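Long-range contacts in membrane-associated protein VP24 (Marburg virus - Musoke, Kenya, 1980, PDB 4OR8), which may serve as a minor matrix protein with a role in nucleocapsid assembly and virion budding: residues B[70-75]-B[99-104]; B[91-96]-B[231-236]. One frame throughout, in Å; residues are numbered along the deposited sequence. Where two conformers were deposited one is given.

Interaction 1 of 2, residues B[70-75]-B[99-104]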
ATOM      1  N   LEU B  70      -2.762   7.947  12.421  1.00 22.95           N
ATOM      2  CA  LEU B  70      -3.060   6.639  12.992  1.00 22.06           C
ATOM      3  C   LEU B  70      -1.940   6.128  13.896  1.00 22.62           C
ATOM      4  O   LEU B  70      -2.203   5.644  14.996  1.00 24.80           O
ATOM      5  CB  LEU B  70      -3.342   5.621  11.887  1.00 20.53           C
ATOM      6  CG  LEU B  70      -3.664   4.204  12.366  1.00 27.03           C
ATOM      7  CD1 LEU B  70      -4.945   4.189  13.193  1.00 27.23           C
ATOM      8  CD2 LEU B  70      -3.764   3.247  11.192  1.00 22.95           C
ATOM      9  N   LEU B  71      -0.698   6.234  13.430  1.00 20.58           N
ATOM     10  CA  LEU B  71       0.456   5.773  14.202  1.00 23.68           C
ATOM     11  C   LEU B  71       0.529   6.439  15.568  1.00 29.56           C
ATOM     12  O   LEU B  71       0.808   5.786  16.575  1.00 23.61           O
ATOM     13  CB  LEU B  71       1.760   6.032  13.445  1.00 29.42           C
ATOM     14  CG  LEU B  71       2.139   5.059  12.330  1.00 33.35           C
ATOM     15  CD1 LEU B  71       3.420   5.516  11.655  1.00 30.01           C
ATOM     16  CD2 LEU B  71       2.290   3.650  12.879  1.00 17.90           C
ATOM     17  N   HIS B  72       0.281   7.743  15.597  1.00 21.79           N
ATOM     18  CA  HIS B  72       0.314   8.482  16.847  1.00 24.31           C
ATOM     19  C   HIS B  72      -0.806   8.047  17.783  1.00 22.88           C
ATOM     20  O   HIS B  72      -0.595   7.901  18.986  1.00 36.09           O
ATOM     21  CB  HIS B  72       0.264   9.989  16.589  1.00 25.01           C
ATOM     22  CG  HIS B  72       1.577  10.569  16.160  1.00 28.16           C
ATOM     23  ND1 HIS B  72       1.972  10.623  14.840  1.00 31.06           N
ATOM     24  CD2 HIS B  72       2.588  11.111  16.877  1.00 21.82           C
ATOM     25  CE1 HIS B  72       3.169  11.177  14.764  1.00 31.21           C
ATOM     26  NE2 HIS B  72       3.564  11.482  15.987  1.00 27.27           N
ATOM     27  N   HIS B  73      -1.987   7.819  17.226  1.00 18.41           N
ATOM     28  CA  HIS B  73      -3.133   7.399  18.021  1.00 27.81           C
ATOM     29  C   HIS B  73      -2.950   6.003  18.625  1.00 26.70           C
ATOM     30  O   HIS B  73      -3.378   5.743  19.749  1.00 24.01           O
ATOM     31  CB  HIS B  73      -4.411   7.443  17.186  1.00 26.83           C
ATOM     32  CG  HIS B  73      -5.638   7.062  17.951  1.00 34.75           C
ATOM     33  ND1 HIS B  73      -6.031   7.715  19.099  1.00 40.55           N
ATOM     34  CD2 HIS B  73      -6.555   6.089  17.738  1.00 33.57           C
ATOM     35  CE1 HIS B  73      -7.140   7.164  19.558  1.00 45.17           C
ATOM     36  NE2 HIS B  73      -7.480   6.176  18.750  1.00 45.21           N
ATOM     37  N   LEU B  74      -2.307   5.113  17.878  1.00 20.50           N
ATOM     38  CA  LEU B  74      -2.076   3.745  18.334  1.00 22.91           C
ATOM     39  C   LEU B  74      -1.150   3.655  19.555  1.00 26.37           C
ATOM     40  O   LEU B  74      -1.057   2.605  20.195  1.00 19.12           O
ATOM     41  CB  LEU B  74      -1.521   2.891  17.193  1.00 17.39           C
ATOM     42  CG  LEU B  74      -2.445   2.613  16.007  1.00 14.83           C
ATOM     43  CD1 LEU B  74      -1.700   1.856  14.918  1.00 16.43           C
ATOM     44  CD2 LEU B  74      -3.670   1.840  16.456  1.00 14.83           C
ATOM     45  N   LYS B  75      -0.457   4.745  19.872  1.00 19.17           N
ATOM     46  CA  LYS B  75       0.377   4.778  21.069  1.00 27.24           C
ATOM     47  C   LYS B  75      -0.481   5.017  22.305  1.00 24.18           C
ATOM     48  O   LYS B  75      -0.009   4.901  23.434  1.00 21.44           O
ATOM     49  CB  LYS B  75       1.478   5.838  20.961  1.00 26.94           C
ATOM     50  CG  LYS B  75       2.713   5.379  20.203  1.00 22.92           C
ATOM     51  CD  LYS B  75       3.719   6.508  20.049  1.00 24.77           C
ATOM     52  CE  LYS B  75       4.397   6.837  21.367  1.00 34.56           C
ATOM     53  NZ  LYS B  75       5.189   5.690  21.885  1.00 27.94           N
ATOM     54  N   SER B  99       9.102   5.341  23.063  1.00 37.16           N
ATOM     55  CA  SER B  99       9.397   5.209  21.640  1.00 32.34           C
ATOM     56  C   SER B  99       8.840   6.407  20.883  1.00 30.21           C
ATOM     57  O   SER B  99       7.771   6.918  21.214  1.00 33.53           O
ATOM     58  CB  SER B  99       8.812   3.914  21.079  1.00 32.42           C
ATOM     59  OG  SER B  99       7.401   3.993  20.985  1.00 34.77           O
ATOM     60  N   THR B 100       9.571   6.856  19.868  1.00 29.41           N
ATOM     61  CA  THR B 100       9.163   8.030  19.105  1.00 29.43           C
ATOM     62  C   THR B 100       8.931   7.725  17.628  1.00 22.80           C
ATOM     63  O   THR B 100       9.657   6.945  17.015  1.00 23.76           O
ATOM     64  CB  THR B 100      10.185   9.181  19.239  1.00 36.50           C
ATOM     65  OG1 THR B 100      11.433   8.795  18.652  1.00 28.45           O
ATOM     66  CG2 THR B 100      10.400   9.531  20.706  1.00 36.18           C
ATOM     67  N   ILE B 101       7.911   8.357  17.064  1.00 23.51           N
ATOM     68  CA  ILE B 101       7.550   8.152  15.671  1.00 18.22           C
ATOM     69  C   ILE B 101       8.309   9.105  14.765  1.00 19.40           C
ATOM     70  O   ILE B 101       8.385  10.301  15.033  1.00 17.38           O
ATOM     71  CB  ILE B 101       6.045   8.362  15.466  1.00 18.06           C
ATOM     72  CG1 ILE B 101       5.261   7.422  16.381  1.00 16.50           C
ATOM     73  CG2 ILE B 101       5.666   8.151  14.007  1.00 16.04           C
ATOM     74  CD1 ILE B 101       3.781   7.667  16.377  1.00 20.29           C
ATOM     75  N   ILE B 102       8.872   8.572  13.686  1.00 27.06           N
ATOM     76  CA  ILE B 102       9.588   9.397  12.725  1.00 19.88           C
ATOM     77  C   ILE B 102       8.791   9.523  11.438  1.00 21.66           C
ATOM     78  O   ILE B 102       7.958   8.672  11.130  1.00 28.17           O
ATOM     79  CB  ILE B 102      10.987   8.833  12.421  1.00 24.17           C
ATOM     80  CG1 ILE B 102      10.884   7.398  11.903  1.00 20.86           C
ATOM     81  CG2 ILE B 102      11.863   8.891  13.666  1.00 17.02           C
ATOM     82  CD1 ILE B 102      12.216   6.773  11.560  1.00 15.60           C
ATOM     83  N   GLU B 103       9.046  10.595  10.696  1.00 26.45           N
ATOM     84  CA  GLU B 103       8.380  10.834   9.424  1.00 24.69           C
ATOM     85  C   GLU B 103       8.687   9.706   8.452  1.00 23.56           C
ATOM     86  O   GLU B 103       9.753   9.096   8.525  1.00 24.20           O
ATOM     87  CB  GLU B 103       8.824  12.172   8.825  1.00 34.74           C
ATOM     88  CG  GLU B 103       8.299  13.396   9.556  1.00 42.02           C
ATOM     89  CD  GLU B 103       8.979  13.614  10.894  1.00 64.26           C
ATOM     90  OE1 GLU B 103      10.165  13.240  11.027  1.00 55.21           O
ATOM     91  OE2 GLU B 103       8.325  14.148  11.814  1.00 75.81           O
ATOM     92  N   PRO B 104       7.748   9.420   7.540  1.00 28.70           N
ATOM     93  CA  PRO B 104       7.928   8.335   6.571  1.00 22.02           C
ATOM     94  C   PRO B 104       9.157   8.503   5.674  1.00 22.73           C
ATOM     95  O   PRO B 104       9.755   7.497   5.294  1.00 19.24           O
ATOM     96  CB  PRO B 104       6.633   8.374   5.747  1.00 20.66           C
ATOM     97  CG  PRO B 104       6.027   9.699   6.023  1.00 24.24           C
ATOM     98  CD  PRO B 104       6.426  10.053   7.412  1.00 24.59           C
TER

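Interaction 2 of 2, residues B[91-96]-B[231-236]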
ATOM      1  N   SER B  91       4.198  -4.240  21.121  1.00 27.97           N
ATOM      2  CA  SER B  91       4.198  -3.640  22.452  1.00 30.04           C
ATOM      3  C   SER B  91       5.297  -2.597  22.626  1.00 26.77           C
ATOM      4  O   SER B  91       5.052  -1.496  23.118  1.00 22.29           O
ATOM      5  CB  SER B  91       4.356  -4.725  23.519  1.00 29.21           C
ATOM      6  OG  SER B  91       3.325  -5.691  23.421  1.00 41.40           O
ATOM      7  N   HIS B  92       6.508  -2.955  22.216  1.00 27.23           N
ATOM      8  CA  HIS B  92       7.672  -2.085  22.350  0.64 32.20           C
ATOM      9  C   HIS B  92       7.506  -0.782  21.575  1.00 39.27           C
ATOM     10  O   HIS B  92       8.191   0.204  21.843  1.00 37.45           O
ATOM     11  CB  HIS B  92       8.915  -2.817  21.853  0.64 34.41           C
ATOM     12  CG  HIS B  92       8.705  -3.526  20.553  0.64 35.44           C
ATOM     13  ND1 HIS B  92       8.071  -4.747  20.465  0.64 29.06           N
ATOM     14  CD2 HIS B  92       9.028  -3.177  19.286  0.64 40.78           C
ATOM     15  CE1 HIS B  92       8.020  -5.122  19.200  0.64 43.22           C
ATOM     16  NE2 HIS B  92       8.594  -4.188  18.463  0.64 40.63           N
ATOM     17  N   LEU B  93       6.597  -0.789  20.603  1.00 37.12           N
ATOM     18  CA  LEU B  93       6.338   0.393  19.792  1.00 24.79           C
ATOM     19  C   LEU B  93       5.143   1.203  20.298  1.00 29.26           C
ATOM     20  O   LEU B  93       5.236   2.419  20.464  1.00 38.89           O
ATOM     21  CB  LEU B  93       6.124   0.002  18.329  1.00 30.77           C
ATOM     22  CG  LEU B  93       7.278  -0.738  17.649  1.00 34.03           C
ATOM     23  CD1 LEU B  93       7.001  -0.933  16.170  1.00 29.21           C
ATOM     24  CD2 LEU B  93       8.586  -0.000  17.856  1.00 34.57           C
ATOM     25  N   PHE B  94       4.024   0.529  20.547  1.00 20.90           N
ATOM     26  CA  PHE B  94       2.782   1.223  20.880  1.00 23.37           C
ATOM     27  C   PHE B  94       2.482   1.294  22.375  1.00 25.59           C
ATOM     28  O   PHE B  94       1.889   2.262  22.849  1.00 28.09           O
ATOM     29  CB  PHE B  94       1.602   0.587  20.145  1.00 23.83           C
ATOM     30  CG  PHE B  94       1.718   0.650  18.653  1.00 28.76           C
ATOM     31  CD1 PHE B  94       1.771   1.871  18.002  1.00 23.89           C
ATOM     32  CD2 PHE B  94       1.772  -0.511  17.899  1.00 20.53           C
ATOM     33  CE1 PHE B  94       1.879   1.936  16.629  1.00 13.54           C
ATOM     34  CE2 PHE B  94       1.878  -0.452  16.526  1.00 20.57           C
ATOM     35  CZ  PHE B  94       1.932   0.775  15.890  1.00 17.05           C
ATOM     36  N   LYS B  95       2.876   0.263  23.110  1.00 25.53           N
ATOM     37  CA  LYS B  95       2.650   0.238  24.550  1.00 28.34           C
ATOM     38  C   LYS B  95       3.924   0.621  25.306  1.00 33.78           C
ATOM     39  O   LYS B  95       4.137   0.217  26.449  1.00 35.26           O
ATOM     40  CB  LYS B  95       2.123  -1.129  24.982  1.00 28.97           C
ATOM     41  CG  LYS B  95       0.838  -1.511  24.270  1.00 26.32           C
ATOM     42  CD  LYS B  95       0.416  -2.932  24.582  1.00 28.93           C
ATOM     43  CE  LYS B  95       0.019  -3.078  26.030  1.00 21.27           C
ATOM     44  NZ  LYS B  95      -0.602  -4.401  26.278  1.00 33.06           N
ATOM     45  N   ASN B  96       4.767   1.401  24.638  1.00 27.04           N
ATOM     46  CA  ASN B  96       5.940   2.004  25.249  1.00 23.60           C
ATOM     47  C   ASN B  96       5.965   3.483  24.901  1.00 27.16           C
ATOM     48  O   ASN B  96       6.245   3.846  23.761  1.00 36.08           O
ATOM     49  CB  ASN B  96       7.215   1.326  24.753  1.00 33.97           C
ATOM     50  CG  ASN B  96       8.473   2.062  25.182  1.00 39.36           C
ATOM     51  OD1 ASN B  96       8.493   2.738  26.212  1.00 42.53           O
ATOM     52  ND2 ASN B  96       9.531   1.940  24.387  1.00 34.38           N
ATOM     53  N   GLU B 231      18.873   3.204  25.956  1.00 26.48           N
ATOM     54  CA  GLU B 231      18.205   2.490  24.877  1.00 34.59           C
ATOM     55  C   GLU B 231      17.127   3.370  24.259  1.00 30.73           C
ATOM     56  O   GLU B 231      16.287   3.927  24.964  1.00 34.17           O
ATOM     57  CB  GLU B 231      17.586   1.195  25.401  1.00 43.49           C
ATOM     58  CG  GLU B 231      16.894   0.361  24.336  1.00 60.33           C
ATOM     59  CD  GLU B 231      17.871  -0.285  23.367  1.00 80.14           C
ATOM     60  OE1 GLU B 231      19.039  -0.503  23.752  1.00 75.67           O
ATOM     61  OE2 GLU B 231      17.469  -0.577  22.220  1.00 76.56           O
ATOM     62  N   SER B 232      17.154   3.492  22.937  1.00 38.23           N
ATOM     63  CA  SER B 232      16.196   4.330  22.227  1.00 32.47           C
ATOM     64  C   SER B 232      15.479   3.546  21.129  1.00 30.91           C
ATOM     65  O   SER B 232      16.073   2.686  20.479  1.00 28.53           O
ATOM     66  CB  SER B 232      16.902   5.549  21.634  1.00 27.47           C
ATOM     67  OG  SER B 232      16.034   6.274  20.783  1.00 45.92           O
ATOM     68  N   VAL B 233      14.201   3.841  20.931  1.00 27.39           N
ATOM     69  CA  VAL B 233      13.407   3.159  19.915  1.00 25.14           C
ATOM     70  C   VAL B 233      12.632   4.148  19.052  1.00 26.91           C
ATOM     71  O   VAL B 233      11.831   4.934  19.557  1.00 32.81           O
ATOM     72  CB  VAL B 233      12.417   2.159  20.544  1.00 25.71           C
ATOM     73  CG1 VAL B 233      11.467   1.622  19.491  1.00 21.21           C
ATOM     74  CG2 VAL B 233      13.167   1.021  21.222  1.00 38.13           C
ATOM     75  N   VAL B 234      12.880   4.112  17.749  1.00 26.18           N
ATOM     76  CA  VAL B 234      12.122   4.923  16.808  1.00 21.81           C
ATOM     77  C   VAL B 234      11.481   4.014  15.777  1.00 22.15           C
ATOM     78  O   VAL B 234      11.948   2.899  15.550  1.00 32.36           O
ATOM     79  CB  VAL B 234      13.006   5.961  16.085  1.00 22.13           C
ATOM     80  CG1 VAL B 234      13.611   6.932  17.084  1.00 31.71           C
ATOM     81  CG2 VAL B 234      14.092   5.272  15.276  1.00 18.82           C
ATOM     82  N   PHE B 235      10.405   4.486  15.160  1.00 19.73           N
ATOM     83  CA  PHE B 235       9.749   3.723  14.109  1.00 17.43           C
ATOM     84  C   PHE B 235       8.899   4.607  13.212  1.00 23.87           C
ATOM     85  O   PHE B 235       8.381   5.637  13.644  1.00 23.19           O
ATOM     86  CB  PHE B 235       8.909   2.583  14.693  1.00 23.46           C
ATOM     87  CG  PHE B 235       7.680   3.041  15.424  1.00 27.81           C
ATOM     88  CD1 PHE B 235       7.756   3.460  16.742  1.00 20.11           C
ATOM     89  CD2 PHE B 235       6.443   3.037  14.799  1.00 25.74           C
ATOM     90  CE1 PHE B 235       6.626   3.876  17.418  1.00 25.33           C
ATOM     91  CE2 PHE B 235       5.305   3.454  15.471  1.00 19.71           C
ATOM     92  CZ  PHE B 235       5.399   3.872  16.782  1.00 20.29           C
ATOM     93  N   GLY B 236       8.768   4.196  11.956  1.00 22.74           N
ATOM     94  CA  GLY B 236       7.947   4.907  10.998  1.00 16.05           C
ATOM     95  C   GLY B 236       7.285   3.929  10.051  1.00 21.11           C
ATOM     96  O   GLY B 236       7.537   2.728  10.115  1.00 20.65           O
TER

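Interaction 1 of 2, residues B[70-75]-B[99-104]
The imidazole ring of His-72 carries Ile-101 on one face: the methyl CD1 stands 3.6 Å from the ring centroid and only 7° off the ring normal, a CH-pi contact over the centre. At its edge ND1 is hydrogen-bonded to Met-68 O, one turn back in the same helix. Ile-101 reaches the ring with CG1 anti to its own carbonyl carbon (chi1 -57°) and a chain extended at chi2, which carries CD1 toward the helix backbone. There Ile-101 CD1 lies 3.5 Å from Leu-71 O, and it also touches Leu-71 CB. Lys-75 passes Ile-101 in the reverse direction, its CD 3.9 Å from Ile-101 CD1. CD1 is thus bordered by His-72, Leu-71 and Lys-75. Beyond this apolar passage the lysine chain bends at chi3 and chi4, and Lys-75 NZ donates to Ser-99 twice, to OG at 2.9 Å and to O at 2.9 Å. Toward Ser-99 O, Lys-75 NZ stands 33° from the carbonyl plane. Ser-99 OG also has Leu-93 O and Asn-96 O as partners, which must share its one proton or alternate. The whole is a short helix packed against the edge strand of a mixed sheet (outermost within this chain): Leu-71 and His-72 of helix 68-73, with Lys-75 just after it, rest on strand 100-101 through Ile-101, whose side chain points to the helix, and a lysine tied to the strand's entry.

Interaction 2 of 2, residues B[91-96]-B[231-236]
Apolar packing of a short helix on a strand joins Leu-93 and Phe-94 of helix 91-94 to Val-233 and Phe-235 of strand 228-239, a buried contact without hydrogen bonds across it. The evidence lies in three side-chain meetings. Leu-93 sits over one face of the Phe-235 ring: its CB is 4.1 Å from the ring centroid and 15° off the normal, displaced toward the rim. Leu-93 CD2 reaches both strand side chains, meeting Phe-235 CD1 at 3.7 Å and Val-233 CG1 at 3.7 Å, and so bridges two residues that point to the same side of the strand, two positions apart. Leu-93 and Val-233 cross at about a right angle. Phe-235 CG lies between its backbone N and carbonyl carbon (chi1 70°), a placement that directs the start of the ring toward the helix. Phe-235 CE1 also comes within 3.7 Å of Leu-93 O, a carbonyl that is hydrogen-bonded to Ser-99 OG.

The second aromatic ring approaches differently. Phe-235 turns an edge toward the face of Phe-94 in an offset edge-to-face pair, with centroids 5.6 Å apart and planes at 83°. The nearest atoms are Phe-94 CE1 and Phe-235 CE2, at 3.9 Å. Phe-235 therefore takes an aliphatic group over a face and presents its edge to a neighbouring ring.

Around this packing, Ile-101 of strand 100-101 touches Phe-235, while Leu-74, and Thr-86 of helix 84-89, touch Phe-94. In the conformer given, His-92 NE2 hydrogen-bonds Tyr-22 OH of the second subunit. Strand 228-239 itself runs between strands 100-101 and 210-221, so helix 91-94 packs on the sheet close to its 100-101 edge.

In the fold
Interactions 1 and 2 have centres about 9 Å apart, on the same side of the chain's centre, and their segments alternate along the chain: 70-75, 91-96, 99-104, then 231-236. They share the mixed sheet, where strand 100-101 pairs in parallel with strand 228-239; probable backbone hydrogen bonds link Thr-100 N to Val-233 O and Ile-102 N to Phe-235 O. The two helical segments also meet, Leu-71 and Leu-74 packing on Phe-94, and Lys-75 NZ lies close to Asn-96 O. Helices 68-73 and 91-94 are thereby gathered against one edge of the sheet and tied to a strand late in the chain, joining distant parts of the VP24 sequence.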